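Local coordinates for uncharacterized protein (PDB 2Q0X), which is of unknown function but has the alpha/beta hydrolase fold and is named a paraflagellar rod component of Trypanosoma brucei, at residues F123-E127 against R218-I223; W43-Q47 against V73-G78; M33-A37 against A61-G66; H141-P147 against L200-N206; F18-K22 against D93-L97. All blocks are in the same frame, centred on the assembly; numbering follows the deposited sequence.

Contact 1: residues F123-E127 against R218-I223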
# COMPACT_ATOMS: atom_id res chain seq x y z
N PHE A 123 -5.98 -19.10 6.87
CA PHE A 123 -6.91 -20.20 7.10
C PHE A 123 -7.65 -20.55 5.82
O PHE A 123 -7.80 -21.73 5.48
CB PHE A 123 -7.90 -19.91 8.24
CG PHE A 123 -7.26 -19.94 9.61
CD1 PHE A 123 -6.82 -21.13 10.17
CD2 PHE A 123 -7.06 -18.76 10.34
CE1 PHE A 123 -6.23 -21.17 11.42
CE2 PHE A 123 -6.47 -18.79 11.59
CZ PHE A 123 -6.06 -19.99 12.13
N GLU A 124 -8.06 -19.51 5.10
CA GLU A 124 -8.68 -19.63 3.78
C GLU A 124 -7.74 -20.26 2.75
O GLU A 124 -8.14 -21.16 2.00
CB GLU A 124 -9.13 -18.24 3.32
CG GLU A 124 -9.92 -18.21 2.05
CD GLU A 124 -11.22 -18.98 2.13
OE1 GLU A 124 -11.84 -19.04 3.23
OE2 GLU A 124 -11.62 -19.51 1.07
N LEU A 125 -6.49 -19.80 2.73
CA LEU A 125 -5.45 -20.38 1.88
C LEU A 125 -5.28 -21.86 2.13
O LEU A 125 -5.35 -22.65 1.22
CB LEU A 125 -4.08 -19.70 2.08
CG LEU A 125 -3.66 -18.62 1.08
CD1 LEU A 125 -2.30 -17.99 1.46
CD2 LEU A 125 -3.59 -19.21 -0.28
N LEU A 126 -5.02 -22.21 3.39
CA LEU A 126 -4.72 -23.59 3.78
C LEU A 126 -5.82 -24.61 3.46
O LEU A 126 -5.52 -25.78 3.25
CB LEU A 126 -4.35 -23.65 5.27
CG LEU A 126 -2.86 -23.44 5.57
CD1 LEU A 126 -2.31 -22.25 4.87
CD2 LEU A 126 -2.64 -23.28 7.03
N GLU A 127 -7.07 -24.17 3.40
CA GLU A 127 -8.15 -25.05 3.00
C GLU A 127 -8.34 -25.13 1.48
O GLU A 127 -8.80 -26.15 0.99
CB GLU A 127 -9.46 -24.71 3.73
CG GLU A 127 -10.16 -23.41 3.33
CD GLU A 127 -11.60 -23.30 3.91
OE1 GLU A 127 -12.50 -22.74 3.22
OE2 GLU A 127 -11.81 -23.80 5.06
N ARG A 218 -12.65 -25.82 11.55
CA ARG A 218 -12.65 -24.89 10.43
C ARG A 218 -11.44 -23.96 10.40
O ARG A 218 -11.12 -23.40 9.35
CB ARG A 218 -13.93 -24.06 10.46
CG ARG A 218 -15.20 -24.87 10.16
CD ARG A 218 -16.46 -24.09 10.53
NE ARG A 218 -17.08 -24.54 11.79
CZ ARG A 218 -18.18 -23.99 12.33
NH1 ARG A 218 -18.79 -22.96 11.73
NH2 ARG A 218 -18.68 -24.46 13.47
N SER A 219 -10.78 -23.78 11.54
CA SER A 219 -9.61 -22.92 11.67
C SER A 219 -8.33 -23.76 11.77
O SER A 219 -7.78 -24.16 10.76
CB SER A 219 -9.76 -21.93 12.86
OG SER A 219 -9.80 -22.58 14.12
N VAL A 220 -7.86 -24.06 12.99
CA VAL A 220 -6.61 -24.83 13.14
C VAL A 220 -6.69 -26.27 12.55
O VAL A 220 -5.67 -26.85 12.16
CB VAL A 220 -6.11 -24.84 14.61
CG1 VAL A 220 -5.72 -23.41 15.04
CG2 VAL A 220 -7.14 -25.46 15.57
N GLY A 221 -7.90 -26.82 12.47
CA GLY A 221 -8.12 -28.13 11.85
C GLY A 221 -7.70 -28.23 10.39
O GLY A 221 -7.31 -29.31 9.96
N VAL A 222 -7.75 -27.12 9.63
CA VAL A 222 -7.33 -27.12 8.23
C VAL A 222 -5.81 -27.08 8.05
O VAL A 222 -5.32 -27.31 6.95
CB VAL A 222 -7.95 -25.97 7.41
CG1 VAL A 222 -9.50 -25.98 7.52
CG2 VAL A 222 -7.34 -24.60 7.81
N ILE A 223 -5.08 -26.77 9.11
CA ILE A 223 -3.62 -26.65 9.07
C ILE A 223 -3.05 -28.04 9.31
O ILE A 223 -3.21 -28.62 10.38
CB ILE A 223 -3.11 -25.67 10.18
CG1 ILE A 223 -3.72 -24.26 10.00
CG2 ILE A 223 -1.60 -25.55 10.18
CD1 ILE A 223 -3.18 -23.25 10.98
O HOH W 1 -10.74 -22.07 7.02
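Phe123 and Leu126 of helix 119-128 pack against Ser219 to Ile223, a loop whose residues 220-222 form a 3-10 turn. Phe123 has the largest share of the contact. Its CG lies anti to the carbonyl carbon (chi1 -71°), which carries the ring out over the loop. Ser219 CB sits over one ring face, 4.2 Å from the ring centroid and 22° off the normal, a CH-pi contact. The ring edge faces Val222, with Phe123 CD1 4.2 Å from Val222 CG2. Ile223 CD1 comes in obliquely, 3.7 Å from Phe123 CE1. Three residues of the loop thus meet the ring from different directions.

Leu126 lies about one turn further along the helix. Its CD2 meets Ile223 CG1 at 3.3 Å, closer than usual for two carbons, so the packing here is tight. Leu126 CB also rests 4.0 Å from Val222 CG2. The other branch of Val222, CG1, lies against Glu127 CB, so this valine fits between Phe123, Leu126 and Glu127.

Water bridges the polar side of the contact. One water lies 2.8 Å from Glu127 OE2 and 2.7 Å from Arg218 O; it can donate to both, though other acceptors nearby compete for its protons. The Ser219 hydroxyl bonds to Ala203 O, and Arg218 forms a salt bridge with Asp214.

Helix 119-128 follows strand 110-115, where alpha/beta hydrolases carry the nucleophile elbow. The side of the helix that carries Phe123 and Leu126 packs both on strand 135-143 and on the loop leading into strand 227-232, a buried helix-to-loop contact within this fold.

Contact 2: residues W43-Q47 against V73-G78; sequences WVGGQ and VEVPSG
Trp43 and Val73 join the ends of two parallel neighbouring strands, 40-44 and 69-73, in the central sheet of the alpha/beta hydrolase fold. Val73 N donates a weak hydrogen bond to Trp43 O at 3.3 Å. Beyond this point direct backbone pairing gives way to a water. It accepts from Gly45 N and Val75 N, and donates to Val73 O at 2.6 Å, so it stitches both backbones together where the strands end. The chains draw close again further on, where Gln47 O lies 3.3 Å from Gly78 CA. Ser77 and Gly78 belong to a short 3-10 turn.

Between these two points the side chains are apolar. Val44 and Val73 lie side by side and point the same way. Val75 crosses Val44 at about a right angle. Their CG2 methyls are only 3.2 Å apart, Val44 CG2 against Val75 CG2, and the fit is tight. Val75 CG2 is also pressed toward Gly45 O. The Trp43 indole runs forward along the chain, one face over Gly45 N near the ring's rim; its NE1 bonds to Thr115 OG1.

In enzymes of this fold the loop after strand 40-44 often lines the oxyanion hole; no such role is established here. Gly78 and Gln47 also reach the second subunit, where Gly78 makes backbone hydrogen bonds. Ser77 OG bonds to Asp90.

The Gln47 chain runs extended beyond CG, and its NE2 donates to Ser77 O at 2.8 Å. The oxygen lies near the Gln47 amide plane, while the donor stands 63° out of the Ser77 carbonyl plane.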
# COMPACT_ATOMS: atom_id res chain seq x y z
N TRP A 43 5.38 -13.40 4.28
CA TRP A 43 4.61 -12.62 5.24
C TRP A 43 3.44 -11.87 4.57
O TRP A 43 3.61 -11.21 3.56
CB TRP A 43 5.51 -11.62 5.96
CG TRP A 43 4.72 -10.70 6.84
CD1 TRP A 43 4.24 -10.98 8.09
CD2 TRP A 43 4.28 -9.38 6.54
NE1 TRP A 43 3.54 -9.92 8.58
CE2 TRP A 43 3.54 -8.92 7.64
CE3 TRP A 43 4.44 -8.54 5.43
CZ2 TRP A 43 2.98 -7.65 7.68
CZ3 TRP A 43 3.86 -7.29 5.47
CH2 TRP A 43 3.14 -6.86 6.58
N VAL A 44 2.27 -11.98 5.18
CA VAL A 44 1.11 -11.17 4.84
C VAL A 44 0.53 -10.64 6.16
O VAL A 44 0.54 -11.32 7.18
CB VAL A 44 0.06 -11.99 3.95
CG1 VAL A 44 -0.60 -13.07 4.70
CG2 VAL A 44 -0.95 -11.07 3.34
N GLY A 45 0.05 -9.42 6.14
CA GLY A 45 -0.39 -8.75 7.35
C GLY A 45 -1.78 -8.19 7.26
O GLY A 45 -2.57 -8.52 6.36
N GLY A 46 -2.06 -7.34 8.24
CA GLY A 46 -3.27 -6.59 8.28
C GLY A 46 -3.34 -5.58 7.15
O GLY A 46 -2.35 -5.27 6.48
N GLN A 47 -4.53 -5.03 6.98
CA GLN A 47 -4.79 -4.08 5.91
C GLN A 47 -4.03 -2.76 6.08
O GLN A 47 -3.70 -2.12 5.09
CB GLN A 47 -6.28 -3.82 5.77
CG GLN A 47 -7.05 -4.97 5.15
CD GLN A 47 -8.56 -4.76 5.19
OE1 GLN A 47 -9.20 -4.92 6.23
NE2 GLN A 47 -9.14 -4.41 4.04
N VAL A 73 4.50 -9.27 1.00
CA VAL A 73 3.51 -8.81 0.03
C VAL A 73 2.56 -7.92 0.80
O VAL A 73 2.25 -8.19 1.96
CB VAL A 73 2.74 -10.00 -0.66
CG1 VAL A 73 1.93 -10.82 0.33
CG2 VAL A 73 1.82 -9.52 -1.82
N GLU A 74 2.09 -6.86 0.16
CA GLU A 74 1.01 -6.07 0.74
C GLU A 74 -0.33 -6.61 0.29
O GLU A 74 -0.59 -6.72 -0.91
CB GLU A 74 1.17 -4.59 0.41
CG GLU A 74 2.24 -3.94 1.28
CD GLU A 74 2.59 -2.51 0.86
OE1 GLU A 74 3.24 -1.81 1.70
OE2 GLU A 74 2.21 -2.11 -0.30
N VAL A 75 -1.17 -6.97 1.26
CA VAL A 75 -2.56 -7.39 1.02
C VAL A 75 -3.27 -6.37 0.12
O VAL A 75 -3.34 -5.21 0.48
CB VAL A 75 -3.37 -7.49 2.35
CG1 VAL A 75 -4.74 -8.06 2.09
CG2 VAL A 75 -2.69 -8.35 3.31
N PRO A 76 -3.81 -6.81 -1.03
CA PRO A 76 -4.48 -5.91 -1.98
C PRO A 76 -5.64 -5.09 -1.39
O PRO A 76 -5.86 -3.95 -1.77
CB PRO A 76 -5.02 -6.86 -3.05
CG PRO A 76 -4.18 -8.08 -2.94
CD PRO A 76 -3.78 -8.20 -1.52
N SER A 77 -6.39 -5.72 -0.48
CA SER A 77 -7.50 -5.08 0.21
C SER A 77 -7.05 -4.02 1.21
O SER A 77 -7.87 -3.32 1.76
CB SER A 77 -8.35 -6.14 0.94
OG SER A 77 -7.58 -6.76 1.95
N GLY A 78 -5.74 -3.93 1.44
CA GLY A 78 -5.18 -2.83 2.22
C GLY A 78 -5.19 -1.52 1.44
O GLY A 78 -5.01 -0.47 2.03
O HOH W 2 0.47 -7.63 3.73

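Contact 3: residues M33-A37 against A61-G66; sequences MNMDA and AEELQG
This is a largely water-mediated contact at the edge of the alpha/beta hydrolase fold, in which Asn34 and Met33 meet Ala61 and Gln65. It joins the turn between strands 26-33 and 40-44 to the C-terminal end of helix 57-64. No clear direct hydrogen bond crosses it.

The inner side is apolar. Met33 bends at its last torsion (chi3 73°), which brings CE to 3.7 Å from Ala61 CB. Ala61 also rests on Phe70 of the sheet.

Asn34 occupies the middle. Its amide lies across the Gln65 chain at about a right angle, with Asn34 CG 3.6 Å from Gln65 CG. The Asn34 and Gln65 amide planes are 73° apart, so the two do not stack. The contact is instead one of the Asn34 amide against the aliphatic part of Gln65. Asn34 ND2 is 3.3 Å from Ala61 O. A water links the two residues, accepting from Asn34 ND2 and donating to Ala61 O at 2.6 Å. Ala61 O lies in the last turn of the helix.

On the more exposed side lie Asp36 and Gly66. A second water ties the turn to the chain leaving the helix. It donates to Asn34 O at 3.0 Å and to Asp36 OD1 at 2.6 Å, and it accepts from Gly66 N, also at 2.6 Å.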
# COMPACT_ATOMS: atom_id res chain seq x y z
N MET A 33 13.88 -10.84 -0.11
CA MET A 33 15.24 -10.70 0.44
C MET A 33 15.89 -12.07 0.52
O MET A 33 15.25 -13.04 0.94
CB MET A 33 15.20 -10.09 1.84
CG MET A 33 14.60 -8.72 1.86
SD MET A 33 14.24 -8.17 3.52
CE MET A 33 15.88 -7.84 4.09
N ASN A 34 17.16 -12.14 0.11
CA ASN A 34 17.99 -13.32 0.32
C ASN A 34 17.46 -14.56 -0.37
O ASN A 34 17.30 -15.62 0.23
CB ASN A 34 18.17 -13.57 1.83
CG ASN A 34 18.71 -12.32 2.55
OD1 ASN A 34 19.67 -11.71 2.08
ND2 ASN A 34 18.06 -11.93 3.65
N MET A 35 17.22 -14.41 -1.67
CA MET A 35 16.66 -15.46 -2.50
C MET A 35 17.71 -16.46 -2.96
O MET A 35 17.42 -17.32 -3.77
CB MET A 35 15.96 -14.85 -3.72
CG MET A 35 14.80 -13.93 -3.36
SD MET A 35 13.46 -14.81 -2.54
CE MET A 35 12.68 -15.64 -3.95
N ASP A 36 18.94 -16.35 -2.45
CA ASP A 36 19.94 -17.42 -2.57
C ASP A 36 19.45 -18.72 -1.93
O ASP A 36 19.81 -19.81 -2.37
CB ASP A 36 21.31 -17.00 -1.99
CG ASP A 36 21.19 -16.05 -0.78
OD1 ASP A 36 21.48 -16.50 0.36
OD2 ASP A 36 20.79 -14.87 -0.97
N ALA A 37 18.61 -18.62 -0.90
CA ALA A 37 18.05 -19.81 -0.27
C ALA A 37 17.07 -20.50 -1.25
O ALA A 37 16.73 -19.92 -2.30
CB ALA A 37 17.37 -19.45 1.03
N ALA A 61 15.12 -11.38 8.70
CA ALA A 61 15.60 -11.74 7.37
C ALA A 61 17.11 -11.97 7.38
O ALA A 61 17.62 -12.90 6.74
CB ALA A 61 15.22 -10.66 6.33
N GLU A 62 17.82 -11.13 8.12
CA GLU A 62 19.25 -11.24 8.29
C GLU A 62 19.65 -12.58 8.93
O GLU A 62 20.58 -13.26 8.46
CB GLU A 62 19.73 -10.07 9.16
CG GLU A 62 21.16 -9.74 9.06
CD GLU A 62 21.47 -8.44 9.80
OE1 GLU A 62 21.45 -8.47 11.06
OE2 GLU A 62 21.73 -7.41 9.12
N GLU A 63 18.96 -12.94 10.01
CA GLU A 63 19.23 -14.20 10.72
C GLU A 63 18.88 -15.42 9.88
O GLU A 63 19.62 -16.40 9.91
CB GLU A 63 18.49 -14.24 12.06
CG GLU A 63 19.10 -13.32 13.11
CD GLU A 63 20.54 -13.70 13.46
OE1 GLU A 63 20.85 -14.93 13.57
OE2 GLU A 63 21.37 -12.78 13.64
N LEU A 64 17.79 -15.33 9.12
CA LEU A 64 17.35 -16.39 8.20
C LEU A 64 18.27 -16.60 7.00
O LEU A 64 18.23 -17.65 6.37
CB LEU A 64 15.94 -16.06 7.67
CG LEU A 64 14.76 -16.24 8.63
CD1 LEU A 64 13.50 -15.61 8.08
CD2 LEU A 64 14.56 -17.73 8.94
N GLN A 65 19.08 -15.59 6.67
CA GLN A 65 19.87 -15.57 5.44
C GLN A 65 20.74 -16.81 5.30
O GLN A 65 21.43 -17.21 6.24
CB GLN A 65 20.76 -14.33 5.42
CG GLN A 65 21.44 -14.09 4.08
CD GLN A 65 22.93 -14.04 4.21
OE1 GLN A 65 23.55 -12.99 3.96
NE2 GLN A 65 23.53 -15.16 4.62
N GLY A 66 20.72 -17.41 4.10
CA GLY A 66 21.40 -18.67 3.83
C GLY A 66 20.52 -19.88 4.06
O GLY A 66 20.86 -20.99 3.62
O HOH W 3 16.33 -14.12 4.90
O HOH W 4 19.40 -16.88 1.93

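Contact 4: residues H141-P147 against L200-N206; sequences HGVVCDP and LQEAVWN
Hydrogen bonds from Gln201 to Cys145 lock helix 200-209 to the chain leaving strand 135-143. Cys145 N donates to Gln201 OE1 at 2.9 Å, and Gln201 NE2 donates back to Cys145 O at 3.0 Å. One amide thus grips both polar backbone atoms of Cys145. The Gln201 chain bends at its second torsion (chi2 75°), which turns the amide toward Cys145. The NE2 bond is nearly straight, and Cys145 O lies close to the Gln201 amide plane. Gln201 NE2 also donates to Asn206 OD1, which helps fix the amide rotation. Nearer the strand, a water donates to Val143 O and accepts weakly from Gln201 N.

Apolar packing lies beside these bonds. Val144 sits on one face of the Trp205 indole in a CH-pi contact, CB 3.8 Å from the centroid of the five-membered ring and 11° off its normal. Pro147 comes in obliquely, with CG 4.0 Å from Trp205 CD1. Trp205 NE1 bonds to Tyr237 OH. Leu200 CD1 lies against the backbone of Gly142, 3.5 Å from Gly142 N.

The helix carries a wider pi-type turn, in which Leu200 O accepts from both Val204 N and Trp205 N. The axes of strand residues 141-143 and helix residues 200-206 are 88° apart. In alpha/beta hydrolases the segment between strands 135-143 and 227-232 commonly carries the lid insertion. Here its helix 200-209 packs back on both strands.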
# COMPACT_ATOMS: atom_id res chain seq x y z
N HIS A 141 0.64 -14.78 14.22
CA HIS A 141 0.72 -13.88 15.36
C HIS A 141 -0.62 -13.22 15.55
O HIS A 141 -1.26 -12.80 14.59
CB HIS A 141 1.82 -12.82 15.19
CG HIS A 141 1.98 -11.91 16.38
ND1 HIS A 141 1.13 -10.85 16.62
CD2 HIS A 141 2.87 -11.91 17.40
CE1 HIS A 141 1.50 -10.23 17.73
NE2 HIS A 141 2.55 -10.86 18.22
N GLY A 142 -1.02 -13.13 16.82
CA GLY A 142 -2.17 -12.34 17.19
C GLY A 142 -2.12 -11.78 18.59
O GLY A 142 -1.52 -12.36 19.50
N VAL A 143 -2.77 -10.62 18.74
CA VAL A 143 -3.05 -10.03 20.04
C VAL A 143 -4.44 -10.46 20.43
O VAL A 143 -5.38 -10.34 19.66
CB VAL A 143 -3.01 -8.51 19.99
CG1 VAL A 143 -3.32 -7.92 21.40
CG2 VAL A 143 -1.65 -8.02 19.42
N VAL A 144 -4.58 -10.95 21.65
CA VAL A 144 -5.86 -11.45 22.13
C VAL A 144 -6.33 -10.61 23.33
O VAL A 144 -5.52 -10.01 24.02
CB VAL A 144 -5.77 -12.93 22.53
CG1 VAL A 144 -5.46 -13.77 21.32
CG2 VAL A 144 -4.70 -13.15 23.63
N CYS A 145 -7.65 -10.59 23.53
CA CYS A 145 -8.26 -9.96 24.70
C CYS A 145 -9.22 -10.94 25.40
O CYS A 145 -9.45 -12.05 24.93
CB CYS A 145 -8.99 -8.70 24.27
SG CYS A 145 -10.38 -9.00 23.16
N ASP A 146 -9.78 -10.52 26.53
CA ASP A 146 -10.82 -11.29 27.21
C ASP A 146 -12.01 -11.49 26.28
O ASP A 146 -12.53 -10.53 25.75
CB ASP A 146 -11.25 -10.57 28.50
CG ASP A 146 -12.10 -11.44 29.42
OD1 ASP A 146 -12.85 -12.33 28.95
OD2 ASP A 146 -12.02 -11.24 30.64
N PRO A 147 -12.44 -12.75 26.06
CA PRO A 147 -13.62 -13.04 25.21
C PRO A 147 -14.91 -12.34 25.65
O PRO A 147 -15.80 -12.12 24.82
CB PRO A 147 -13.77 -14.55 25.32
CG PRO A 147 -12.44 -15.05 25.69
CD PRO A 147 -11.82 -14.00 26.55
N LEU A 200 -6.66 -14.26 15.28
CA LEU A 200 -6.55 -15.35 16.23
C LEU A 200 -7.55 -15.28 17.38
O LEU A 200 -7.81 -16.29 18.03
CB LEU A 200 -5.14 -15.42 16.78
CG LEU A 200 -4.09 -15.88 15.77
CD1 LEU A 200 -2.80 -16.15 16.48
CD2 LEU A 200 -4.54 -17.10 15.01
N GLN A 201 -8.11 -14.09 17.67
CA GLN A 201 -9.23 -14.02 18.61
C GLN A 201 -10.36 -14.96 18.19
O GLN A 201 -10.82 -15.79 18.98
CB GLN A 201 -9.75 -12.59 18.74
CG GLN A 201 -10.71 -12.35 19.91
CD GLN A 201 -10.00 -12.30 21.25
OE1 GLN A 201 -8.81 -11.99 21.31
NE2 GLN A 201 -10.74 -12.61 22.33
N GLU A 202 -10.81 -14.84 16.95
CA GLU A 202 -11.93 -15.67 16.46
C GLU A 202 -11.48 -17.10 16.13
O GLU A 202 -12.21 -18.06 16.40
CB GLU A 202 -12.56 -15.03 15.22
CG GLU A 202 -13.20 -13.65 15.49
CD GLU A 202 -12.33 -12.47 15.09
OE1 GLU A 202 -11.08 -12.58 15.08
OE2 GLU A 202 -12.93 -11.41 14.79
N ALA A 203 -10.28 -17.24 15.56
CA ALA A 203 -9.77 -18.54 15.11
C ALA A 203 -9.36 -19.47 16.27
O ALA A 203 -9.53 -20.67 16.17
CB ALA A 203 -8.62 -18.34 14.17
N VAL A 204 -8.83 -18.90 17.36
CA VAL A 204 -8.24 -19.72 18.42
C VAL A 204 -8.73 -19.36 19.83
O VAL A 204 -9.22 -20.22 20.56
CB VAL A 204 -6.69 -19.65 18.37
CG1 VAL A 204 -6.05 -20.28 19.59
CG2 VAL A 204 -6.16 -20.31 17.10
N TRP A 205 -8.62 -18.10 20.21
CA TRP A 205 -8.81 -17.70 21.60
C TRP A 205 -10.24 -17.92 22.07
O TRP A 205 -10.48 -18.67 23.03
CB TRP A 205 -8.41 -16.23 21.80
CG TRP A 205 -8.07 -15.90 23.21
CD1 TRP A 205 -8.79 -15.14 24.06
CD2 TRP A 205 -6.91 -16.35 23.94
NE1 TRP A 205 -8.16 -15.07 25.28
CE2 TRP A 205 -7.00 -15.80 25.23
CE3 TRP A 205 -5.81 -17.15 23.61
CZ2 TRP A 205 -6.03 -16.03 26.21
CZ3 TRP A 205 -4.84 -17.38 24.58
CH2 TRP A 205 -4.95 -16.82 25.87
N ASN A 206 -11.17 -17.26 21.40
CA ASN A 206 -12.59 -17.40 21.71
C ASN A 206 -13.09 -18.85 21.73
O ASN A 206 -13.60 -19.30 22.75
CB ASN A 206 -13.44 -16.52 20.77
CG ASN A 206 -13.33 -15.04 21.12
OD1 ASN A 206 -12.74 -14.66 22.14
ND2 ASN A 206 -13.93 -14.19 20.28
O HOH W 5 -5.58 -11.98 17.49

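Contact 5: residues F18-K22 against D93-L97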
# COMPACT_ATOMS: atom_id res chain seq x y z
N PHE A 18 9.22 -6.70 -7.24
CA PHE A 18 8.43 -6.82 -8.44
C PHE A 18 6.96 -6.70 -8.12
O PHE A 18 6.58 -6.59 -6.95
CB PHE A 18 8.74 -8.14 -9.17
CG PHE A 18 8.19 -9.36 -8.50
CD1 PHE A 18 8.86 -9.93 -7.44
CD2 PHE A 18 7.02 -9.94 -8.95
CE1 PHE A 18 8.37 -11.06 -6.82
CE2 PHE A 18 6.51 -11.06 -8.33
CZ PHE A 18 7.20 -11.63 -7.26
N THR A 19 6.15 -6.67 -9.18
CA THR A 19 4.71 -6.66 -9.04
C THR A 19 4.10 -7.79 -9.88
O THR A 19 4.66 -8.19 -10.90
CB THR A 19 4.10 -5.30 -9.45
OG1 THR A 19 4.30 -5.12 -10.85
CG2 THR A 19 4.76 -4.12 -8.70
N TYR A 20 2.98 -8.34 -9.45
CA TYR A 20 2.22 -9.24 -10.30
C TYR A 20 0.80 -8.72 -10.42
O TYR A 20 0.27 -8.10 -9.49
CB TYR A 20 2.28 -10.69 -9.80
CG TYR A 20 1.62 -10.93 -8.45
CD1 TYR A 20 2.25 -10.55 -7.27
CD2 TYR A 20 0.37 -11.56 -8.37
CE1 TYR A 20 1.65 -10.79 -6.04
CE2 TYR A 20 -0.24 -11.78 -7.16
CZ TYR A 20 0.41 -11.39 -5.98
OH TYR A 20 -0.17 -11.62 -4.75
N TYR A 21 0.21 -8.94 -11.59
CA TYR A 21 -1.10 -8.38 -11.92
C TYR A 21 -2.21 -9.17 -11.25
O TYR A 21 -2.32 -10.39 -11.43
CB TYR A 21 -1.36 -8.37 -13.43
CG TYR A 21 -0.86 -7.15 -14.17
CD1 TYR A 21 -1.68 -6.04 -14.36
CD2 TYR A 21 0.43 -7.11 -14.69
CE1 TYR A 21 -1.22 -4.91 -15.05
CE2 TYR A 21 0.90 -5.99 -15.39
CZ TYR A 21 0.08 -4.89 -15.57
OH TYR A 21 0.56 -3.78 -16.26
N LYS A 22 -3.01 -8.46 -10.47
CA LYS A 22 -4.26 -8.96 -9.90
C LYS A 22 -5.37 -8.77 -10.92
O LYS A 22 -6.35 -9.51 -10.93
CB LYS A 22 -4.54 -8.18 -8.61
CG LYS A 22 -5.98 -8.17 -8.08
CD LYS A 22 -6.07 -7.17 -6.91
CE LYS A 22 -7.50 -6.84 -6.49
NZ LYS A 22 -7.57 -5.49 -5.84
N ASP A 93 -5.30 -14.18 -4.38
CA ASP A 93 -4.15 -13.38 -4.82
C ASP A 93 -2.85 -13.84 -4.18
O ASP A 93 -1.83 -13.94 -4.85
CB ASP A 93 -4.36 -11.90 -4.49
CG ASP A 93 -5.53 -11.30 -5.24
OD1 ASP A 93 -5.91 -11.84 -6.28
OD2 ASP A 93 -6.07 -10.30 -4.76
N VAL A 94 -2.87 -14.11 -2.88
CA VAL A 94 -1.71 -14.68 -2.19
C VAL A 94 -1.30 -16.06 -2.73
O VAL A 94 -0.10 -16.34 -2.88
CB VAL A 94 -1.90 -14.69 -0.66
CG1 VAL A 94 -0.67 -15.31 0.03
CG2 VAL A 94 -2.12 -13.21 -0.13
N ASP A 95 -2.29 -16.90 -3.06
CA ASP A 95 -2.02 -18.22 -3.64
C ASP A 95 -1.35 -18.15 -5.01
O ASP A 95 -0.46 -18.94 -5.31
CB ASP A 95 -3.29 -19.05 -3.73
CG ASP A 95 -3.01 -20.54 -3.66
OD1 ASP A 95 -2.12 -20.94 -2.86
OD2 ASP A 95 -3.66 -21.30 -4.41
N ASP A 96 -1.78 -17.19 -5.81
CA ASP A 96 -1.13 -16.85 -7.08
C ASP A 96 0.34 -16.45 -6.88
O ASP A 96 1.21 -16.79 -7.67
CB ASP A 96 -1.88 -15.71 -7.80
CG ASP A 96 -3.34 -16.08 -8.17
OD1 ASP A 96 -3.65 -17.30 -8.22
OD2 ASP A 96 -4.16 -15.15 -8.42
N LEU A 97 0.64 -15.70 -5.82
CA LEU A 97 2.03 -15.35 -5.52
C LEU A 97 2.83 -16.61 -5.12
O LEU A 97 3.95 -16.81 -5.59
CB LEU A 97 2.11 -14.28 -4.42
CG LEU A 97 3.52 -13.93 -3.95
CD1 LEU A 97 4.43 -13.58 -5.16
CD2 LEU A 97 3.52 -12.84 -2.84
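Tyr20, Asp93 and Leu97 carry most of this contact between strand 13-21 and helix 87-104. Tyr20 reaches from the strand to the helix. Its CG lies between the backbone N and the carbonyl carbon (chi1 65°), which aims the ring at the helix and sets its hydroxyl against the backbone. Tyr20 OH donates to Asp93 O at 2.9 Å. It approaches from above the carbonyl plane, 66° out of it. The helix bond from Leu97 N reaches the same oxygen from the opposite face, so two donors hold Asp93 O.

Leu97 stands at about a right angle to Tyr20. Its CB is 3.7 Å from Tyr20 CZ, and its CA lies over one ring face, toward the rim. Leu97 CD1 touches both rings, 4.0 Å from Phe18 CZ and 4.0 Å from Tyr20 CE1.

The Asp93 carboxylate faces the aliphatic part of Lys22, with OD2 3.8 Å from Lys22 CD. The charged ends do not meet: Lys22 NZ is 5.2 Å from Asp93 OD2. Each has another partner, Ser82 O for the lysine and Gln85 NE2 for the aspartate.

Within this chain, strand 13-21 is an outermost strand of the central sheet; Arg9 of the second subunit bonds to Thr19 O. Tyr20 also touches Ile28 and Val30 of strand 26-33, and both Tyr20 and Leu97 rest on Val73 of strand 69-73. On its other side helix 87-104 packs against helix 119-128, where Val94 meets Leu125.

Contacts 2, 4 and 5 all reach the central sheet. Contacts 2 and 5 have centres 12 Å apart and touch through Val73 with Leu97 and Pro76 with Asp93; both also meet the second subunit. Contact 4 lies on the opposite side of the chain's centre, its own centre 29 Å from that of contact 5. Contacts 1 and 4 touch where Phe123 packs on Ala203, and contact 4 is nested inside the loop closed by contact 1. Contacts 2 and 3 cross along the chain and both lie within the loop of contact 5. Helices 87-104 and 119-128 link contact 5 to contact 1. Together the contacts tie helices and loops to the sheet of one alpha/beta hydrolase domain.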